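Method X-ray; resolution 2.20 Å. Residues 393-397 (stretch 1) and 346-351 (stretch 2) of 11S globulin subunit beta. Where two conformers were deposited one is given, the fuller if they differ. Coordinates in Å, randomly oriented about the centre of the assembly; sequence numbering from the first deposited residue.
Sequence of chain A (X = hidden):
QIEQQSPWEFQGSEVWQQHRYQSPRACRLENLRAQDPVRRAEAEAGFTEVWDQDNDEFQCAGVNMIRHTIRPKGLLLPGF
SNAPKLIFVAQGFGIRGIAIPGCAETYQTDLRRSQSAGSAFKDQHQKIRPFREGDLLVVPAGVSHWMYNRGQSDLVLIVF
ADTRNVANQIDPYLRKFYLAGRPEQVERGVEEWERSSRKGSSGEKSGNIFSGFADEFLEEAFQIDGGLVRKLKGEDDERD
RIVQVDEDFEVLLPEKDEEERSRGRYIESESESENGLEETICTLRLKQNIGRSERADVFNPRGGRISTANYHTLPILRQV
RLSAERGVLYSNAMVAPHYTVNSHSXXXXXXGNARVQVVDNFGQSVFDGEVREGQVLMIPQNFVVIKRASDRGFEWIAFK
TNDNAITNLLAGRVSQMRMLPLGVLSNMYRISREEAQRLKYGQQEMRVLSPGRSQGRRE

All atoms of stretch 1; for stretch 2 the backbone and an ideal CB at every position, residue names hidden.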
# COMPACT_ATOMS: atom_id res chain seq x y z
N GLY A 393 -20.68 -2.22 34.86
CA GLY A 393 -20.41 -1.34 33.74
C GLY A 393 -19.24 -1.90 32.94
O GLY A 393 -18.60 -2.87 33.37
N PHE A 394 -18.94 -1.30 31.79
CA PHE A 394 -17.84 -1.75 30.94
C PHE A 394 -17.15 -0.53 30.34
O PHE A 394 -17.81 0.40 29.86
CB PHE A 394 -18.38 -2.65 29.83
CG PHE A 394 -17.33 -3.22 28.93
CD1 PHE A 394 -17.29 -2.90 27.58
CD2 PHE A 394 -16.41 -4.14 29.42
CE1 PHE A 394 -16.36 -3.48 26.73
CE2 PHE A 394 -15.47 -4.73 28.58
CZ PHE A 394 -15.44 -4.41 27.23
N GLU A 395 -15.82 -0.55 30.36
CA GLU A 395 -14.99 0.55 29.90
C GLU A 395 -13.80 0.06 29.08
O GLU A 395 -13.17 -0.94 29.42
CB GLU A 395 -14.52 1.39 31.09
CG GLU A 395 -15.59 2.36 31.58
CD GLU A 395 -15.33 2.90 32.97
OE1 GLU A 395 -14.21 3.37 33.23
OE2 GLU A 395 -16.27 2.86 33.79
N TRP A 396 -13.48 0.77 27.99
CA TRP A 396 -12.39 0.32 27.13
C TRP A 396 -11.73 1.37 26.25
O TRP A 396 -12.19 2.51 26.12
CB TRP A 396 -12.93 -0.76 26.20
CG TRP A 396 -13.77 -0.20 25.11
CD1 TRP A 396 -13.36 0.17 23.86
CD2 TRP A 396 -15.15 0.17 25.19
NE1 TRP A 396 -14.39 0.74 23.16
CE2 TRP A 396 -15.51 0.76 23.96
CE3 TRP A 396 -16.13 0.07 26.20
CZ2 TRP A 396 -16.79 1.24 23.69
CZ3 TRP A 396 -17.41 0.55 25.94
CH2 TRP A 396 -17.73 1.13 24.69
N ILE A 397 -10.65 0.94 25.61
CA ILE A 397 -9.92 1.73 24.64
C ILE A 397 -9.81 0.84 23.41
O ILE A 397 -9.29 -0.29 23.48
CB ILE A 397 -8.51 2.12 25.14
CG1 ILE A 397 -7.83 2.99 24.09
CG2 ILE A 397 -7.67 0.90 25.43
CD1 ILE A 397 -8.57 4.27 23.80
N UNK A 346 -9.36 -2.93 17.58
CA UNK A 346 -8.74 -3.74 18.62
C UNK A 346 -9.09 -3.19 20.01
O UNK A 346 -8.46 -2.25 20.51
CB UNK A 346 -7.22 -3.78 18.43
N UNK A 347 -10.08 -3.82 20.63
CA UNK A 347 -10.57 -3.41 21.95
C UNK A 347 -9.89 -4.00 23.18
O UNK A 347 -9.84 -5.21 23.35
CB UNK A 347 -12.06 -3.75 22.03
N UNK A 348 -9.36 -3.13 24.03
CA UNK A 348 -8.74 -3.53 25.28
C UNK A 348 -9.67 -3.03 26.40
O UNK A 348 -9.93 -1.82 26.51
CB UNK A 348 -7.32 -2.97 25.41
N UNK A 349 -10.17 -3.94 27.22
CA UNK A 349 -11.08 -3.58 28.31
C UNK A 349 -10.30 -2.98 29.49
O UNK A 349 -9.43 -3.64 30.05
CB UNK A 349 -11.87 -4.81 28.77
N UNK A 350 -10.62 -1.74 29.85
CA UNK A 350 -9.91 -1.10 30.96
C UNK A 350 -10.62 -1.30 32.30
O UNK A 350 -10.01 -1.14 33.35
CB UNK A 350 -9.75 0.40 30.68
N UNK A 351 -11.89 -1.65 32.26
CA UNK A 351 -12.63 -1.88 33.49
C UNK A 351 -13.96 -2.57 33.25
O UNK A 351 -14.56 -2.42 32.20
CB UNK A 351 -12.86 -0.55 34.21

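Position 346 has extended backbone angles, and its CA-to-CB bond points sideways. No atom of stretch 1 lies within 5.5 Å of the ideal CB, so this strand sets little restriction. Many side chains would suit. The deposited residue is Val346, with chi1 t, and its side chain stays clear of stretch 1.

Position 347 is also extended and points sideways. Its ideal CB is 4.5 Å from Trp396 CD1, and the rings of Phe394 and Trp396 lie further along. A long, flexible apolar chain could reach both; leucine or isoleucine would also be plausible. The residue is Met347, with chi1 and chi2 both t. Its CE lies over one face of the Trp396 five-membered ring, 3.3 Å from Trp396 NE1, in a CH-pi contact. Met347 SD sits at the edge of the Phe394 ring, 3.8 Å from Phe394 CE1.

Position 348 pairs with Ile397 in an antiparallel bridge. Its backbone N donates to Ile397 O at 2.9 Å, and its O accepts from Ile397 N at 3.0 Å. These bonds need no particular side chain. The CB shares a face with Ile397, so a beta-branched or aromatic residue would suit. The residue is Tyr348. Its CB packs 3.8 Å from Ile397 CG2, while the end of the side chain leads away and the OH is hydrogen-bonded elsewhere in the structure.

Position 349 pairs with Trp396, without backbone hydrogen bonds between them. The ideal CB is already 3.6 Å from Phe394 CE2 and shares the Trp396 face. A small apolar residue fits readily. The residue is Ala349, whose CB makes that 3.6 Å contact with Phe394 CE2.

Position 350 has phi/psi of -92/-19, a departure from the extended run that accompanies a beta bulge. Its N donates to Glu395 O at 2.7 Å. The ideal CB is 3.9 Å from Glu395 O, an acceptor, so serine or threonine would suit, though others could fit. The residue is Thr350, with chi1 p. Its OG1 adds a weak hydrogen bond to Glu395 O at 3.1 Å.

Position 351 is where the chain turns a corner. Its N donates to Glu395 O at 3.2 Å, and its O accepts from Glu395 N at 2.9 Å. The CB shares a face with the carboxylate-bearing Glu395, so lysine or arginine would suit the charge. The residue is Arg351. Its side chain bends back, placing NH2 2.4 Å from Glu395 OE2 in a very short salt bridge. Glu395 CG lies over one face of the guanidinium.

Stretch 2 (346-351) VMYATR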
# COMPACT_ATOMS: atom_id res chain seq x y z
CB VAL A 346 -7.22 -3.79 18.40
CG1 VAL A 346 -6.58 -4.80 19.32
CG2 VAL A 346 -6.93 -4.14 16.95
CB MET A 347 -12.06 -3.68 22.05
CG MET A 347 -12.62 -3.44 23.44
SD MET A 347 -14.38 -3.70 23.54
CE MET A 347 -14.93 -2.42 22.60
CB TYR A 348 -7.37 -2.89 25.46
CG TYR A 348 -6.79 -3.15 26.82
CD1 TYR A 348 -6.06 -4.31 27.09
CD2 TYR A 348 -7.01 -2.25 27.88
CE1 TYR A 348 -5.57 -4.58 28.37
CE2 TYR A 348 -6.52 -2.51 29.15
CZ TYR A 348 -5.81 -3.67 29.40
OH TYR A 348 -5.32 -3.92 30.67
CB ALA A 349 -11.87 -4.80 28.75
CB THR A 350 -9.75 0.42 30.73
OG1 THR A 350 -11.03 1.00 30.48
CG2 THR A 350 -8.83 0.68 29.55
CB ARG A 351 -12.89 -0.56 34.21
CG ARG A 351 -12.26 -0.45 35.58
CD ARG A 351 -13.00 0.59 36.39
NE ARG A 351 -14.42 0.28 36.34
CZ ARG A 351 -15.36 1.16 36.03
NH1 ARG A 351 -16.64 0.78 36.01
NH2 ARG A 351 -15.04 2.41 35.76
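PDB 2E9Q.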